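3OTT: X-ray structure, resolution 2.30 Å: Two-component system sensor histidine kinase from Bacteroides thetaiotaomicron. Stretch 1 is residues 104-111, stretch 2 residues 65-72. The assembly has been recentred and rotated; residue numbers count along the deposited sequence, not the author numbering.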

ATOM      1  N   ASP B 104     -21.998  19.609  24.803  1.00 18.08           N
ATOM      2  CA  ASP B 104     -22.153  20.449  23.583  1.00 17.49           C
ATOM      3  C   ASP B 104     -21.008  20.284  22.562  1.00 16.18           C
ATOM      4  O   ASP B 104     -20.425  21.284  22.067  1.00 15.44           O
ATOM      5  CB  ASP B 104     -22.295  21.939  23.970  1.00 17.80           C
ATOM      6  CG  ASP B 104     -23.417  22.173  24.990  1.00 23.94           C
ATOM      7  OD1 ASP B 104     -24.562  21.632  24.776  1.00 26.18           O
ATOM      8  OD2 ASP B 104     -23.166  22.879  26.018  1.00 27.75           O
ATOM      9  N   VAL B 105     -20.671  19.026  22.285  1.00 14.43           N
ATOM     10  CA  VAL B 105     -19.740  18.665  21.259  1.00 12.29           C
ATOM     11  C   VAL B 105     -20.373  18.902  19.870  1.00 13.66           C
ATOM     12  O   VAL B 105     -21.589  18.550  19.612  1.00 11.88           O
ATOM     13  CB  VAL B 105     -19.353  17.210  21.443  1.00 12.98           C
ATOM     14  CG1 VAL B 105     -18.540  16.692  20.288  1.00  9.07           C
ATOM     15  CG2 VAL B 105     -18.577  17.031  22.784  1.00 13.20           C
ATOM     16  N   ARG B 106     -19.533  19.403  18.962  1.00 12.37           N
ATOM     17  CA  ARG B 106     -19.994  19.860  17.669  1.00 14.76           C
ATOM     18  C   ARG B 106     -19.144  19.245  16.576  1.00 15.59           C
ATOM     19  O   ARG B 106     -19.594  19.122  15.449  1.00 17.41           O
ATOM     20  CB  ARG B 106     -19.925  21.385  17.555  1.00 15.50           C
ATOM     21  CG  ARG B 106     -20.975  22.156  18.307  1.00 17.55           C
ATOM     22  CD  ARG B 106     -22.379  21.968  17.676  1.00 17.34           C
ATOM     23  NE  ARG B 106     -23.404  22.680  18.457  1.00 14.08           N
ATOM     24  CZ  ARG B 106     -23.902  22.217  19.602  1.00 17.91           C
ATOM     25  NH1 ARG B 106     -23.454  21.061  20.105  1.00 17.02           N
ATOM     26  NH2 ARG B 106     -24.864  22.887  20.242  1.00 16.57           N
ATOM     27  N   THR B 107     -17.924  18.821  16.886  1.00 15.80           N
ATOM     28  CA  THR B 107     -17.040  18.338  15.838  1.00 15.32           C
ATOM     29  C   THR B 107     -16.022  17.403  16.413  1.00 15.50           C
ATOM     30  O   THR B 107     -15.615  17.556  17.586  1.00 15.33           O
ATOM     31  CB  THR B 107     -16.320  19.549  15.086  1.00 16.47           C
ATOM     32  OG1 THR B 107     -15.412  19.019  14.126  1.00 17.66           O
ATOM     33  CG2 THR B 107     -15.416  20.421  16.094  1.00 17.32           C
ATOM     34  N   MET B 108     -15.584  16.425  15.619  1.00 16.02           N
ATOM     35  CA  MET B 108     -14.618  15.385  16.095  1.00 15.95           C
ATOM     36  C   MET B 108     -13.663  15.023  14.982  1.00 15.09           C
ATOM     37  O   MET B 108     -14.071  15.046  13.844  1.00 15.36           O
ATOM     38  CB  MET B 108     -15.315  14.118  16.526  1.00 16.34           C
ATOM     39  CG  MET B 108     -16.247  14.260  17.727  1.00 22.32           C
ATOM     40  SD  MET B 108     -17.057  12.707  18.389  1.00 30.75           S
ATOM     41  CE  MET B 108     -18.071  12.262  17.122  1.00 26.04           C
ATOM     42  N   ALA B 109     -12.388  14.739  15.293  1.00 14.34           N
ATOM     43  CA  ALA B 109     -11.426  14.319  14.274  1.00 13.65           C
ATOM     44  C   ALA B 109     -10.404  13.473  14.943  1.00 14.12           C
ATOM     45  O   ALA B 109      -9.872  13.865  16.008  1.00 15.32           O
ATOM     46  CB  ALA B 109     -10.780  15.508  13.629  1.00 13.90           C
ATOM     47  N   LEU B 110     -10.143  12.300  14.362  1.00 13.47           N
ATOM     48  CA  LEU B 110      -9.080  11.396  14.861  1.00 14.67           C
ATOM     49  C   LEU B 110      -7.691  11.768  14.341  1.00 14.51           C
ATOM     50  O   LEU B 110      -7.555  12.166  13.167  1.00 13.27           O
ATOM     51  CB  LEU B 110      -9.299  10.025  14.297  1.00 16.04           C
ATOM     52  CG  LEU B 110     -10.058   9.052  15.135  1.00 20.02           C
ATOM     53  CD1 LEU B 110     -10.478   7.892  14.202  1.00 21.13           C
ATOM     54  CD2 LEU B 110      -9.174   8.588  16.336  1.00 19.55           C
ATOM     55  N   GLN B 111      -6.683  11.580  15.184  1.00 13.54           N
ATOM     56  CA  GLN B 111      -5.309  11.764  14.834  1.00 14.66           C
ATOM     57  C   GLN B 111      -4.587  10.566  15.424  1.00 16.25           C
ATOM     58  O   GLN B 111      -4.216  10.591  16.572  1.00 15.94           O
ATOM     59  CB  GLN B 111      -4.746  13.093  15.404  1.00 16.05           C
ATOM     60  CG  GLN B 111      -3.349  13.451  14.831  1.00 16.30           C
ATOM     61  CD  GLN B 111      -2.713  14.607  15.516  1.00 19.01           C
ATOM     62  OE1 GLN B 111      -3.118  15.006  16.609  1.00 23.12           O
ATOM     63  NE2 GLN B 111      -1.737  15.194  14.866  1.00 20.41           N
TER
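Stretch 2 65-72: IYCGVIID

Gly68 to Ile71 is extended strand and lies along strand 105-111 in roughly the same direction. The two axes cross at 25° and approach to 6.1 Å. No hydrogen bonds link the two stretches; the contact is made by packing and by one stack.

Ile65 points away and makes no contact. Tyr66 points toward stretch 1, its CA 5.4 Å from the CA of Arg106. The CA-to-CB bond of Arg106 points away, but its side chain folds back so that the guanidinium lies flat on the Tyr66 ring. The planes are 9° apart, and Arg106 CZ sits 3.7 Å from the centroid of the Tyr66 ring, a cation-pi arrangement. Arg106 NH1 also donates to Val105 O at 3.2 Å.

Cys67 follows, with chi1 in p. Cys67 SG lies 4.0 Å from Val105 CG1 and 3.7 Å from Met108 CE; Cys67 CB is 3.5 Å from Arg106 O. Gly68 has no side chain, and Met108 CE comes to 3.0 Å from its CA, a very tight approach. Val69 points toward stretch 1, and its CG2 is 4.1 Å from the same Met108 CE. The Ile70 side chain points away; its backbone O is 4.1 Å from Leu110 CD1. Ile71 starts sideways; its CD1 reaches Leu110 CD1 at 4.0 Å. Asp72 is out of reach.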

ATOM      1  N   ILE B  65     -27.907  14.609  17.549  1.00 14.06           N
ATOM      2  CA  ILE B  65     -26.554  14.246  17.264  1.00 14.35           C
ATOM      3  C   ILE B  65     -25.929  15.345  16.387  1.00 15.48           C
ATOM      4  O   ILE B  65     -26.523  15.747  15.388  1.00 15.56           O
ATOM      5  CB  ILE B  65     -26.524  12.943  16.428  1.00 13.72           C
ATOM      6  CG1 ILE B  65     -27.419  11.849  17.044  1.00 15.96           C
ATOM      7  CG2 ILE B  65     -25.063  12.404  16.207  1.00 10.74           C
ATOM      8  CD1 ILE B  65     -26.962  11.400  18.392  1.00 14.20           C
ATOM      9  N   TYR B  66     -24.727  15.809  16.710  1.00 14.99           N
ATOM     10  CA  TYR B  66     -24.142  16.892  15.888  1.00 14.55           C
ATOM     11  C   TYR B  66     -23.046  16.432  14.967  1.00 15.03           C
ATOM     12  O   TYR B  66     -22.743  17.113  13.987  1.00 16.02           O
ATOM     13  CB  TYR B  66     -23.630  18.005  16.783  1.00 14.02           C
ATOM     14  CG  TYR B  66     -24.739  18.661  17.578  1.00 12.25           C
ATOM     15  CD1 TYR B  66     -25.437  19.774  17.060  1.00 10.96           C
ATOM     16  CD2 TYR B  66     -25.064  18.188  18.877  1.00 13.05           C
ATOM     17  CE1 TYR B  66     -26.468  20.400  17.795  1.00 14.05           C
ATOM     18  CE2 TYR B  66     -26.141  18.807  19.647  1.00 16.74           C
ATOM     19  CZ  TYR B  66     -26.827  19.898  19.076  1.00 16.44           C
ATOM     20  OH  TYR B  66     -27.810  20.516  19.793  1.00 20.32           O
ATOM     21  N   CYS B  67     -22.437  15.293  15.292  1.00 15.30           N
ATOM     22  CA  CYS B  67     -21.274  14.827  14.584  1.00 16.86           C
ATOM     23  C   CYS B  67     -21.020  13.420  15.094  1.00 17.00           C
ATOM     24  O   CYS B  67     -21.579  13.047  16.124  1.00 17.83           O
ATOM     25  CB  CYS B  67     -20.063  15.710  14.903  1.00 16.59           C
ATOM     26  SG  CYS B  67     -19.532  15.592  16.621  1.00 17.03           S
ATOM     27  N   GLY B  68     -20.187  12.672  14.381  1.00 15.50           N
ATOM     28  CA  GLY B  68     -19.805  11.338  14.798  1.00 16.06           C
ATOM     29  C   GLY B  68     -18.530  10.883  14.143  1.00 15.74           C
ATOM     30  O   GLY B  68     -18.175  11.404  13.115  1.00 16.25           O
ATOM     31  N   VAL B  69     -17.832   9.929  14.766  1.00 15.30           N
ATOM     32  CA  VAL B  69     -16.787   9.168  14.122  1.00 14.75           C
ATOM     33  C   VAL B  69     -16.854   7.719  14.584  1.00 15.07           C
ATOM     34  O   VAL B  69     -17.367   7.448  15.662  1.00 14.01           O
ATOM     35  CB  VAL B  69     -15.333   9.646  14.455  1.00 16.11           C
ATOM     36  CG1 VAL B  69     -15.042  10.877  13.743  1.00 18.81           C
ATOM     37  CG2 VAL B  69     -15.096   9.770  15.941  1.00 12.34           C
ATOM     38  N   ILE B  70     -16.305   6.814  13.777  1.00 13.65           N
ATOM     39  CA  ILE B  70     -16.240   5.417  14.136  1.00 15.76           C
ATOM     40  C   ILE B  70     -14.874   5.164  14.822  1.00 17.38           C
ATOM     41  O   ILE B  70     -13.831   5.555  14.272  1.00 17.11           O
ATOM     42  CB  ILE B  70     -16.426   4.545  12.879  1.00 15.80           C
ATOM     43  CG1 ILE B  70     -17.847   4.736  12.314  1.00 16.84           C
ATOM     44  CG2 ILE B  70     -16.115   3.081  13.171  1.00 16.41           C
ATOM     45  CD1 ILE B  70     -18.145   3.870  11.032  1.00 17.62           C
ATOM     46  N   ILE B  71     -14.906   4.470  15.971  1.00 17.44           N
ATOM     47  CA  ILE B  71     -13.749   4.171  16.795  1.00 16.06           C
ATOM     48  C   ILE B  71     -13.610   2.634  16.990  1.00 17.22           C
ATOM     49  O   ILE B  71     -14.595   1.933  17.215  1.00 16.80           O
ATOM     50  CB  ILE B  71     -13.902   4.890  18.214  1.00 16.62           C
ATOM     51  CG1 ILE B  71     -13.893   6.426  18.116  1.00 14.05           C
ATOM     52  CG2 ILE B  71     -12.911   4.429  19.216  1.00 12.21           C
ATOM     53  CD1 ILE B  71     -12.754   6.998  17.351  1.00 15.67           C
ATOM     54  N   ASP B  72     -12.385   2.124  16.872  1.00 17.80           N
ATOM     55  CA  ASP B  72     -12.043   0.693  17.080  1.00 18.72           C
ATOM     56  C   ASP B  72     -12.869  -0.284  16.221  1.00 18.34           C
ATOM     57  O   ASP B  72     -13.031  -1.418  16.600  1.00 17.75           O
ATOM     58  CB  ASP B  72     -12.075   0.301  18.587  1.00 19.21           C
ATOM     59  CG  ASP B  72     -11.104   1.156  19.469  1.00 22.27           C
ATOM     60  OD1 ASP B  72     -10.215   1.854  18.887  1.00 22.38           O
ATOM     61  OD2 ASP B  72     -11.231   1.123  20.737  1.00 21.12           O
TER